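PDB 5Y6F: flagellar brake protein YcgR from Escherichia coli, which acts as a flagellar brake that, when bound to cyclic di-GMP, binds components of the flagellar motor and slows it, reducing motility. Local coordinates for residues G18-L23 / S41-I46; D49-D54 / F100-P105; D185-S190 / R212-S217. All coordinates share one frame; numbering follows the deposited sequence.

Interaction 1 of 3, residues G18-L23 / S41-I46; sequences GVLRDL and SKLLAI
Leu43 is the first residue of strand segment 41-46 to reach the helix, with its CD2 methyl set against the helix backbone. With CG anti to the backbone N (chi1 -161°), Leu43 CD2 lies 3.3 Å from Leu20 O. Leu43 CD2 is also 4.2 Å from Leu20 CB and 4.3 Å from Leu23 CB, so one leucine branch meets two residues a helical turn apart. The backbone of Leu43 is joined to the helix by water: Leu43 N donates to a water 2.6 Å away, and that water gives only a weak bond, 3.4 Å long, to Leu23 O. A classic beta bulge at Leu44 and Ala45, opposite Val52, comes next. Past the bulge, Ile46 turns toward the helix again and buries more surface than any other residue here. Its CG1 arm runs anti to the backbone N and crosses the Leu20 side chain at about a right angle, its CD1 packed on that leucine; the carbon spacings are too short to be trusted in detail. In the other direction, Ile46 CG2 rests 4.2 Å from Arg21 CG. The rest of the arginine chain runs extended from CG to NE at the exposed border of the contact. No direct hydrogen bond links the two segments, whose axes run 8.6 Å apart at 136°, but just past the first one His24 ND1 bonds to Leu43 O. Helix 13-25 thereby covers several strands of the N-terminal domain: Leu20 also touches Leu51 on strand 50-54, Leu23 reaches Leu30 on strand 29-34 and Ala75 and Thr77 on strand 71-77, and Val19 packs on Leu108 and Phe110 of strand 108-111.

Interaction 2 of 3, residues D49-D54 / F100-P105; sequences DKLVLD and FITVPP
Leu51 O is gripped twice from the opposing strand, by the backbone N of Thr102 at 2.8 Å and by a CA-H...O contact from Ile101 CA at 3.1 Å. Phe100 O is held in the same way by Leu53 N, at 2.8 Å, and by Val52 CA. Together with Leu51 N to Thr102 O (2.6 Å) and Phe100 N to Leu53 O, these make a regular antiparallel pairing, in which Leu51-Thr102 and Leu53-Phe100 are hydrogen-bonded pairs flanking the non-hydrogen-bonded Val52-Ile101.

On one face the Leu51 and Thr102 side chains run alongside each other in the same direction. A chi1 of -170° sends Thr102 OG1 away from the backbone N and on to Gln88 O, and Thr102 CG2 is set 3.6 Å from Leu51 CB. Leu51 forks between two prolines that follow strand 97-102: Leu51 CD1 meets Pro104 CG at 3.8 Å, and CD2 meets Pro105 CD. On the other face, Val52 CG2 touches Ile101 CG1.

Strand 50-54 thus sits between strands 37-47 and 97-102 in the large antiparallel sheet, with Leu51 also packing on Ile46 and Phe84, while Phe100 reaches Asn62 and Leu66 of helix 59-66.

Interaction 3 of 3, residues D185-S190 / R212-S217; sequences DAQLIS and RFLNVS. With C2E (9,9'-[(2R,3R,3aS,5S,7aR,9R,10R,10aS,12S,14aR)-3,5,10,12-tetrahydroxy-5,12-dioxidooctahydro-2H,7H-difuro[3,2-d:3',2'-j][1,3,7,9,2,8]tetraoxadiphosphacyclododecine-2,9-diyl]bis(2-amino-1,9-dihydro-6H-purin-6-one)), chain C.
Gln187 and Arg212 form a hydrogen-bonded pair between two successive antiparallel strands of the PilZ domain, a small beta barrel, and their side chains run together on the same face. Both chains are extended, but they start differently. Gln187 has CG anti to the backbone N (chi1 -175°), whereas Arg212 tucks CG between its N and its carbonyl carbon (chi1 67°), and this brings the guanidinium back over the neighbouring strand. There Arg212 NH2 donates to Gln187 OE1 at 2.7 Å from well above the amide plane, and NE adds a weak bond to the same oxygen. The two planar groups are turned 71° apart. Gln187 NE2 is tied in turn to Gly166 O, so the amide is anchored at both ends and probably helps fix the rotation of the arginine.

Ile189 CG2 lies over one face of the guanidinium, displaced toward its NE side, and is 3.5 Å from Arg212 CG. Ile189 CD1 lies 3.3 Å from C81 of a guanine base of C2E. A classic beta bulge falls at Ile189 and Ser190, opposite Ser210, and Ser190 OG bonds to a second cyclic di-GMP.

At the other end, Ala186 CB meets the edge of the Phe213 ring, which stacks on Phe184. The Asp185-Leu214 backbone bond is modelled implausibly short and is doubtful. Firmer is Asn215 ND2 to Asp185 OD2, 2.9 Å and nearly straight: ND2 comes to the anti side of OD2, somewhat out of the carboxylate plane, while OD2 lies almost exactly in the plane of the Asn215 amide. Ser217 caps helix 218-240 through Val220 N.

The arginine's remaining arm serves the nucleotide: Arg212 NH1 donates to C2E O11, a phosphate oxygen, at 2.7 Å.

From the N terminus, interaction 1 comes first, closing a loop of 17 residues that carries strand 29-34 and setting helix 13-25 against strand 37-47. Interaction 2 opens just beyond it and closes a loop of 45 residues, holding helix 59-66 and three whole strands, to join strands 50-54 and 97-102. The two are in series but touch directly: strands 37-47 and 50-54 are neighbours in one sheet, linked for example by Leu44 N to Val52 O. Interaction 3 closes a separate 21-residue loop in the PilZ domain, about 21 Å from interaction 1 at the nearest atoms. None of the three nests within or crosses another.

Interaction 1 of 3, residues G18-L23 / S41-I46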
loop_
_atom_site.group_PDB
_atom_site.type_symbol
_atom_site.label_atom_id
_atom_site.label_comp_id
_atom_site.label_asym_id
_atom_site.label_seq_id
_atom_site.Cartn_x
_atom_site.Cartn_y
_atom_site.Cartn_z
ATOM N N GLY A 18 -16.612 -5.616 12.035
ATOM C CA GLY A 18 -15.769 -4.554 12.575
ATOM C C GLY A 18 -14.840 -3.961 11.525
ATOM O O GLY A 18 -14.795 -2.742 11.335
ATOM N N VAL A 19 -14.084 -4.810 10.819
ATOM C CA VAL A 19 -13.135 -4.293 9.819
ATOM C C VAL A 19 -13.872 -3.489 8.754
ATOM O O VAL A 19 -13.419 -2.408 8.335
ATOM C CB VAL A 19 -12.315 -5.440 9.186
ATOM C CG1 VAL A 19 -11.479 -4.916 7.990
ATOM C CG2 VAL A 19 -11.360 -6.063 10.241
ATOM N N LEU A 20 -15.019 -3.999 8.313
ATOM C CA LEU A 20 -15.790 -3.334 7.268
ATOM C C LEU A 20 -16.345 -2.008 7.760
ATOM O O LEU A 20 -16.211 -0.981 7.079
ATOM C CB LEU A 20 -16.914 -4.240 6.772
ATOM C CG LEU A 20 -16.411 -5.460 5.990
ATOM C CD1 LEU A 20 -17.560 -6.348 5.505
ATOM C CD2 LEU A 20 -15.520 -5.057 4.838
ATOM N N ARG A 21 -16.947 -1.997 8.951
ATOM C CA ARG A 21 -17.449 -0.732 9.488
ATOM C C ARG A 21 -16.346 0.319 9.591
ATOM O O ARG A 21 -16.599 1.501 9.350
ATOM C CB ARG A 21 -18.110 -0.954 10.847
ATOM C CG ARG A 21 -19.347 -1.874 10.788
ATOM C CD ARG A 21 -19.995 -2.087 12.165
ATOM N NE ARG A 21 -21.107 -3.037 12.100
ATOM C CZ ARG A 21 -21.858 -3.408 13.136
ATOM N NH1 ARG A 21 -21.636 -2.913 14.351
ATOM N NH2 ARG A 21 -22.846 -4.281 12.961
ATOM N N ASP A 22 -15.115 -0.096 9.896
ATOM C CA ASP A 22 -13.977 0.826 9.968
ATOM C C ASP A 22 -13.604 1.366 8.590
ATOM O O ASP A 22 -13.305 2.552 8.466
ATOM C CB ASP A 22 -12.755 0.128 10.615
ATOM C CG ASP A 22 -12.916 -0.088 12.138
ATOM O OD1 ASP A 22 -13.971 0.316 12.703
ATOM O OD2 ASP A 22 -11.993 -0.676 12.768
ATOM N N LEU A 23 -13.598 0.518 7.543
ATOM C CA LEU A 23 -13.383 1.017 6.172
ATOM C C LEU A 23 -14.412 2.084 5.810
ATOM O O LEU A 23 -14.086 3.129 5.234
ATOM C CB LEU A 23 -13.453 -0.141 5.155
ATOM C CG LEU A 23 -12.335 -1.179 5.247
ATOM C CD1 LEU A 23 -12.501 -2.264 4.185
ATOM C CD2 LEU A 23 -10.899 -0.550 5.192
ATOM N N SER A 41 -13.823 2.159 -5.783
ATOM C CA SER A 41 -15.163 2.321 -5.220
ATOM C C SER A 41 -15.007 2.706 -3.751
ATOM O O SER A 41 -13.926 3.064 -3.272
ATOM C CB SER A 41 -15.977 1.025 -5.410
ATOM O OG SER A 41 -17.250 1.143 -4.811
ATOM N N LYS A 42 -16.086 2.593 -2.999
ATOM C CA LYS A 42 -16.094 3.067 -1.630
ATOM C C LYS A 42 -17.203 2.321 -0.903
ATOM O O LYS A 42 -18.234 1.985 -1.498
ATOM C CB LYS A 42 -16.322 4.579 -1.597
ATOM C CG LYS A 42 -16.233 5.184 -0.212
ATOM C CD LYS A 42 -16.148 6.723 -0.273
ATOM C CE LYS A 42 -14.940 7.219 -1.103
ATOM N NZ LYS A 42 -13.586 6.852 -0.566
ATOM N N LEU A 43 -16.994 2.071 0.382
ATOM C CA LEU A 43 -18.022 1.447 1.206
ATOM C C LEU A 43 -19.019 2.533 1.618
ATOM O O LEU A 43 -18.680 3.455 2.374
ATOM C CB LEU A 43 -17.385 0.767 2.414
ATOM C CG LEU A 43 -18.258 -0.294 3.089
ATOM C CD1 LEU A 43 -18.892 -1.119 2.017
ATOM C CD2 LEU A 43 -17.408 -1.186 3.975
ATOM N N LEU A 44 -20.241 2.439 1.094
ATOM C CA LEU A 44 -21.259 3.451 1.288
ATOM C C LEU A 44 -22.091 3.166 2.523
ATOM O O LEU A 44 -22.550 4.085 3.211
ATOM C CB LEU A 44 -22.180 3.509 0.071
ATOM C CG LEU A 44 -21.500 4.102 -1.134
ATOM C CD1 LEU A 44 -22.436 4.061 -2.328
ATOM C CD2 LEU A 44 -21.082 5.524 -0.785
ATOM N N ALA A 45 -22.323 1.899 2.797
ATOM C CA ALA A 45 -23.091 1.515 3.963
ATOM C C ALA A 45 -22.916 0.018 4.132
ATOM O O ALA A 45 -22.638 -0.706 3.162
ATOM C CB ALA A 45 -24.556 1.883 3.804
ATOM N N ILE A 46 -23.052 -0.438 5.374
ATOM C CA ILE A 46 -22.873 -1.852 5.677
ATOM C C ILE A 46 -23.818 -2.235 6.798
ATOM O O ILE A 46 -23.936 -1.517 7.794
ATOM C CB ILE A 46 -21.407 -2.171 6.042
ATOM C CG1 ILE A 46 -21.335 -3.542 6.703
ATOM C CG2 ILE A 46 -20.817 -1.077 6.936
ATOM C CD1 ILE A 46 -20.061 -4.272 6.415
HETATM O O HOH W 1 -14.958 2.544 1.998
#

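Interaction 2 of 3, residues D49-D54 / F100-P105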
loop_
_atom_site.group_PDB
_atom_site.type_symbol
_atom_site.label_atom_id
_atom_site.label_comp_id
_atom_site.label_asym_id
_atom_site.label_seq_id
_atom_site.Cartn_x
_atom_site.Cartn_y
_atom_site.Cartn_z
ATOM N N ASP A 49 -26.354 -7.908 6.724
ATOM C CA ASP A 49 -26.911 -8.552 5.538
ATOM C C ASP A 49 -26.551 -7.874 4.214
ATOM O O ASP A 49 -26.785 -8.474 3.160
ATOM C CB ASP A 49 -28.447 -8.622 5.648
ATOM C CG ASP A 49 -28.922 -9.533 6.783
ATOM O OD1 ASP A 49 -28.094 -9.918 7.646
ATOM O OD2 ASP A 49 -30.127 -9.872 6.805
ATOM N N LYS A 50 -26.021 -6.644 4.225
ATOM C CA LYS A 50 -25.832 -5.857 3.004
ATOM C C LYS A 50 -24.452 -5.221 3.007
ATOM O O LYS A 50 -24.052 -4.621 4.012
ATOM C CB LYS A 50 -26.854 -4.718 2.877
ATOM C CG LYS A 50 -28.234 -5.025 2.290
ATOM C CD LYS A 50 -28.925 -3.702 1.851
ATOM C CE LYS A 50 -30.316 -3.904 1.212
ATOM N NZ LYS A 50 -30.777 -2.694 0.450
ATOM N N LEU A 51 -23.746 -5.316 1.876
ATOM C CA LEU A 51 -22.640 -4.420 1.536
ATOM C C LEU A 51 -23.092 -3.550 0.389
ATOM O O LEU A 51 -23.570 -4.074 -0.625
ATOM C CB LEU A 51 -21.388 -5.173 1.088
ATOM C CG LEU A 51 -20.158 -5.044 1.943
ATOM C CD1 LEU A 51 -20.570 -5.427 3.357
ATOM C CD2 LEU A 51 -19.045 -5.958 1.394
ATOM N N VAL A 52 -22.949 -2.237 0.549
ATOM C CA VAL A 52 -23.305 -1.282 -0.486
ATOM C C VAL A 52 -22.040 -0.543 -0.883
ATOM O O VAL A 52 -21.349 0.032 -0.026
ATOM C CB VAL A 52 -24.401 -0.307 -0.043
ATOM C CG1 VAL A 52 -24.648 0.692 -1.164
ATOM C CG2 VAL A 52 -25.669 -1.074 0.202
ATOM N N LEU A 53 -21.738 -0.576 -2.175
ATOM C CA LEU A 53 -20.519 -0.008 -2.717
ATOM C C LEU A 53 -20.895 1.035 -3.742
ATOM O O LEU A 53 -21.910 0.902 -4.448
ATOM C CB LEU A 53 -19.658 -1.074 -3.381
ATOM C CG LEU A 53 -18.708 -1.975 -2.575
ATOM C CD1 LEU A 53 -19.187 -2.286 -1.190
ATOM C CD2 LEU A 53 -18.547 -3.245 -3.348
ATOM N N ASP A 54 -20.080 2.075 -3.823
ATOM C CA ASP A 54 -20.356 3.079 -4.821
ATOM C C ASP A 54 -20.153 2.497 -6.211
ATOM O O ASP A 54 -19.321 1.616 -6.420
ATOM C CB ASP A 54 -19.470 4.298 -4.632
ATOM C CG ASP A 54 -19.966 5.472 -5.436
ATOM O OD1 ASP A 54 -21.144 5.419 -5.859
ATOM O OD2 ASP A 54 -19.206 6.438 -5.650
ATOM N N PHE A 100 -23.630 -0.682 -5.998
ATOM C CA PHE A 100 -23.585 -2.145 -6.015
ATOM C C PHE A 100 -23.940 -2.663 -4.629
ATOM O O PHE A 100 -23.543 -2.081 -3.613
ATOM C CB PHE A 100 -22.201 -2.721 -6.366
ATOM C CG PHE A 100 -21.597 -2.199 -7.637
ATOM C CD1 PHE A 100 -22.147 -2.495 -8.862
ATOM C CD2 PHE A 100 -20.438 -1.448 -7.601
ATOM C CE1 PHE A 100 -21.562 -2.020 -10.021
ATOM C CE2 PHE A 100 -19.853 -0.982 -8.761
ATOM C CZ PHE A 100 -20.411 -1.258 -9.960
ATOM N N ILE A 101 -24.655 -3.775 -4.595
ATOM C CA ILE A 101 -24.988 -4.434 -3.344
ATOM C C ILE A 101 -24.467 -5.876 -3.366
ATOM O O ILE A 101 -24.350 -6.507 -4.426
ATOM C CB ILE A 101 -26.512 -4.328 -3.093
ATOM C CG1 ILE A 101 -26.832 -4.561 -1.614
ATOM C CG2 ILE A 101 -27.370 -5.202 -4.091
ATOM C CD1 ILE A 101 -28.273 -4.132 -1.259
ATOM N N THR A 102 -24.074 -6.375 -2.193
ATOM C CA THR A 102 -23.711 -7.781 -2.088
ATOM C C THR A 102 -23.837 -8.234 -0.640
ATOM O O THR A 102 -23.831 -7.422 0.290
ATOM C CB THR A 102 -22.289 -8.044 -2.615
ATOM O OG1 THR A 102 -22.063 -9.456 -2.708
ATOM C CG2 THR A 102 -21.241 -7.445 -1.698
ATOM N N VAL A 103 -23.980 -9.549 -0.472
ATOM C CA VAL A 103 -23.794 -10.176 0.838
ATOM C C VAL A 103 -22.364 -9.924 1.301
ATOM O O VAL A 103 -21.432 -9.937 0.468
ATOM C CB VAL A 103 -24.086 -11.689 0.747
ATOM C CG1 VAL A 103 -23.741 -12.397 2.045
ATOM C CG2 VAL A 103 -25.530 -11.922 0.404
ATOM N N PRO A 104 -22.112 -9.666 2.578
ATOM C CA PRO A 104 -20.726 -9.512 3.032
ATOM C C PRO A 104 -19.981 -10.826 2.888
ATOM O O PRO A 104 -20.604 -11.900 2.803
ATOM C CB PRO A 104 -20.871 -9.115 4.509
ATOM C CG PRO A 104 -22.275 -8.589 4.629
ATOM C CD PRO A 104 -23.083 -9.400 3.652
ATOM N N PRO A 105 -18.655 -10.778 2.823
ATOM C CA PRO A 105 -17.873 -12.010 2.795
ATOM C C PRO A 105 -17.957 -12.705 4.139
ATOM O O PRO A 105 -17.957 -12.050 5.190
ATOM C CB PRO A 105 -16.439 -11.509 2.523
ATOM C CG PRO A 105 -16.418 -10.157 3.210
ATOM C CD PRO A 105 -17.792 -9.574 2.943
#

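Interaction 3 of 3, residues D185-S190 / R212-S217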
loop_
_atom_site.group_PDB
_atom_site.type_symbol
_atom_site.label_atom_id
_atom_site.label_comp_id
_atom_site.label_asym_id
_atom_site.label_seq_id
_atom_site.Cartn_x
_atom_site.Cartn_y
_atom_site.Cartn_z
ATOM N N ASP A 185 23.695 -2.352 0.794
ATOM C CA ASP A 185 23.467 -3.538 -0.042
ATOM C C ASP A 185 21.960 -3.816 -0.049
ATOM O O ASP A 185 21.417 -4.336 0.927
ATOM C CB ASP A 185 24.222 -4.748 0.513
ATOM C CG ASP A 185 25.644 -4.899 -0.036
ATOM O OD1 ASP A 185 26.065 -4.161 -0.963
ATOM O OD2 ASP A 185 26.355 -5.790 0.487
ATOM N N ALA A 186 21.270 -3.481 -1.140
ATOM C CA ALA A 186 19.823 -3.634 -1.210
ATOM C C ALA A 186 19.417 -4.556 -2.363
ATOM O O ALA A 186 20.123 -4.655 -3.379
ATOM C CB ALA A 186 19.157 -2.266 -1.358
ATOM N N GLN A 187 18.270 -5.232 -2.210
ATOM C CA GLN A 187 17.710 -6.080 -3.268
ATOM C C GLN A 187 16.373 -5.534 -3.767
ATOM O O GLN A 187 15.456 -5.282 -2.971
ATOM C CB GLN A 187 17.528 -7.528 -2.799
ATOM C CG GLN A 187 17.064 -8.455 -3.930
ATOM C CD GLN A 187 16.837 -9.887 -3.480
ATOM O OE1 GLN A 187 16.783 -10.179 -2.282
ATOM N NE2 GLN A 187 16.695 -10.792 -4.445
ATOM N N LEU A 188 16.262 -5.356 -5.078
ATOM C CA LEU A 188 15.029 -4.873 -5.692
ATOM C C LEU A 188 13.981 -5.958 -5.520
ATOM O O LEU A 188 14.031 -6.995 -6.180
ATOM C CB LEU A 188 15.261 -4.553 -7.165
ATOM C CG LEU A 188 13.969 -4.276 -7.940
ATOM C CD1 LEU A 188 13.230 -3.128 -7.252
ATOM C CD2 LEU A 188 14.203 -3.975 -9.428
ATOM N N ILE A 189 13.053 -5.773 -4.595
ATOM C CA ILE A 189 12.129 -6.860 -4.300
ATOM C C ILE A 189 10.772 -6.667 -4.955
ATOM O O ILE A 189 10.035 -7.649 -5.113
ATOM C CB ILE A 189 11.942 -7.069 -2.787
ATOM C CG1 ILE A 189 11.341 -5.811 -2.159
ATOM C CG2 ILE A 189 13.260 -7.474 -2.137
ATOM C CD1 ILE A 189 11.284 -5.862 -0.668
ATOM N N SER A 190 10.412 -5.446 -5.338
ATOM C CA SER A 190 9.111 -5.270 -5.967
ATOM C C SER A 190 9.166 -4.068 -6.884
ATOM O O SER A 190 9.764 -3.040 -6.543
ATOM C CB SER A 190 7.982 -5.107 -4.937
ATOM O OG SER A 190 6.743 -5.243 -5.604
ATOM N N ARG A 212 14.708 -4.126 -0.023
ATOM C CA ARG A 212 15.094 -4.596 1.295
ATOM C C ARG A 212 16.606 -4.506 1.397
ATOM O O ARG A 212 17.310 -4.901 0.458
ATOM C CB ARG A 212 14.625 -6.031 1.525
ATOM C CG ARG A 212 15.287 -7.110 0.656
ATOM C CD ARG A 212 14.849 -8.491 1.188
ATOM N NE ARG A 212 15.200 -9.578 0.305
ATOM C CZ ARG A 212 14.348 -10.508 -0.123
ATOM N NH1 ARG A 212 13.069 -10.498 0.270
ATOM N NH2 ARG A 212 14.782 -11.468 -0.942
ATOM N N PHE A 213 17.106 -3.978 2.525
ATOM C CA PHE A 213 18.560 -3.868 2.717
ATOM C C PHE A 213 19.181 -5.222 3.027
ATOM O O PHE A 213 18.636 -6.012 3.798
ATOM C CB PHE A 213 18.925 -2.932 3.869
ATOM C CG PHE A 213 18.470 -1.521 3.696
ATOM C CD1 PHE A 213 18.517 -0.899 2.471
ATOM C CD2 PHE A 213 18.016 -0.802 4.787
ATOM C CE1 PHE A 213 18.104 0.425 2.345
ATOM C CE2 PHE A 213 17.611 0.513 4.660
ATOM C CZ PHE A 213 17.652 1.122 3.440
ATOM N N LEU A 214 20.338 -5.478 2.436
ATOM C CA LEU A 214 21.166 -6.628 2.752
ATOM C C LEU A 214 22.425 -6.163 3.482
ATOM O O LEU A 214 22.856 -5.015 3.332
ATOM C CB LEU A 214 21.545 -7.396 1.478
ATOM C CG LEU A 214 20.888 -8.756 1.183
ATOM C CD1 LEU A 214 20.817 -9.639 2.450
ATOM C CD2 LEU A 214 19.522 -8.616 0.508
ATOM N N ASN A 215 22.986 -7.056 4.302
ATOM C CA ASN A 215 24.258 -6.835 5.005
ATOM C C ASN A 215 24.305 -5.474 5.718
ATOM O O ASN A 215 25.199 -4.653 5.498
ATOM C CB ASN A 215 25.436 -6.982 4.035
ATOM C CG ASN A 215 25.406 -8.303 3.260
ATOM O OD1 ASN A 215 25.152 -9.375 3.825
ATOM N ND2 ASN A 215 25.665 -8.223 1.957
ATOM N N VAL A 216 23.336 -5.262 6.602
ATOM C CA VAL A 216 23.226 -4.046 7.403
ATOM C C VAL A 216 23.885 -4.325 8.750
ATOM O O VAL A 216 23.320 -5.045 9.580
ATOM C CB VAL A 216 21.755 -3.627 7.574
ATOM C CG1 VAL A 216 21.587 -2.555 8.650
ATOM C CG2 VAL A 216 21.153 -3.163 6.248
ATOM N N SER A 217 25.069 -3.758 8.996
ATOM C CA SER A 217 25.756 -4.003 10.269
ATOM C C SER A 217 24.997 -3.358 11.429
ATOM O O SER A 217 24.140 -2.496 11.213
ATOM C CB SER A 217 27.178 -3.453 10.239
ATOM O OG SER A 217 27.165 -2.046 10.392
HETATM P P1 C2E C . 8.762 -5.616 6.849
HETATM O O2P C2E C . 8.210 -4.114 6.754
HETATM O O1P C2E C . 8.822 -6.047 8.256
HETATM O "O5'" C2E C . 7.848 -6.545 5.939
HETATM C "C5'" C2E C . 8.006 -7.936 6.183
HETATM C "C4'" C2E C . 7.573 -8.795 4.999
HETATM O "O4'" C2E C . 6.179 -8.651 4.763
HETATM C "C3'" C2E C . 8.250 -8.359 3.688
HETATM O "O3'" C2E C . 9.460 -9.064 3.460
HETATM C "C2'" C2E C . 7.227 -8.766 2.633
HETATM O "O2'" C2E C . 7.286 -10.169 2.474
HETATM C "C1'" C2E C . 5.899 -8.487 3.364
HETATM N N9 C2E C . 5.343 -7.161 3.104
HETATM C C8 C2E C . 5.371 -6.095 3.956
HETATM N N7 C2E C . 4.763 -5.082 3.404
HETATM C C5 C2E C . 4.318 -5.455 2.157
HETATM C C6 C2E C . 3.616 -4.819 1.107
HETATM O O6 C2E C . 3.209 -3.664 1.130
HETATM N N1 C2E C . 3.359 -5.540 0.019
HETATM C C2 C2E C . 3.777 -6.808 -0.099
HETATM N N2 C2E C . 3.493 -7.435 -1.260
HETATM N N3 C2E C . 4.431 -7.415 0.838
HETATM C C4 C2E C . 4.694 -6.782 1.973
HETATM P P11 C2E C . 10.547 -8.499 2.373
HETATM O O21 C2E C . 9.714 -8.176 1.062
HETATM O O11 C2E C . 11.622 -9.508 2.262
HETATM O O5A C2E C . 11.102 -7.077 2.900
HETATM C C5A C2E C . 11.899 -7.066 4.086
HETATM C C4A C2E C . 11.986 -5.622 4.575
HETATM O O4A C2E C . 12.294 -4.756 3.492
HETATM C C3A C2E C . 10.612 -5.095 5.041
HETATM O O3A C2E C . 10.278 -5.662 6.299
HETATM C C2A C2E C . 10.891 -3.602 5.137
HETATM O O2A C2E C . 11.541 -3.356 6.360
HETATM C C1A C2E C . 11.885 -3.448 3.940
HETATM N N91 C2E C . 11.184 -2.925 2.811
HETATM C C81 C2E C . 10.800 -3.642 1.709
HETATM N N71 C2E C . 10.162 -2.856 0.868
HETATM C C51 C2E C . 10.159 -1.599 1.420
HETATM C C61 C2E C . 9.623 -0.420 1.007
HETATM O O61 C2E C . 9.028 -0.332 -0.063
HETATM N N11 C2E C . 9.747 0.604 1.832
HETATM C C21 C2E C . 10.390 0.503 3.005
HETATM N N21 C2E C . 10.500 1.623 3.789
HETATM N N31 C2E C . 10.891 -0.604 3.412
HETATM C C41 C2E C . 10.773 -1.644 2.652
#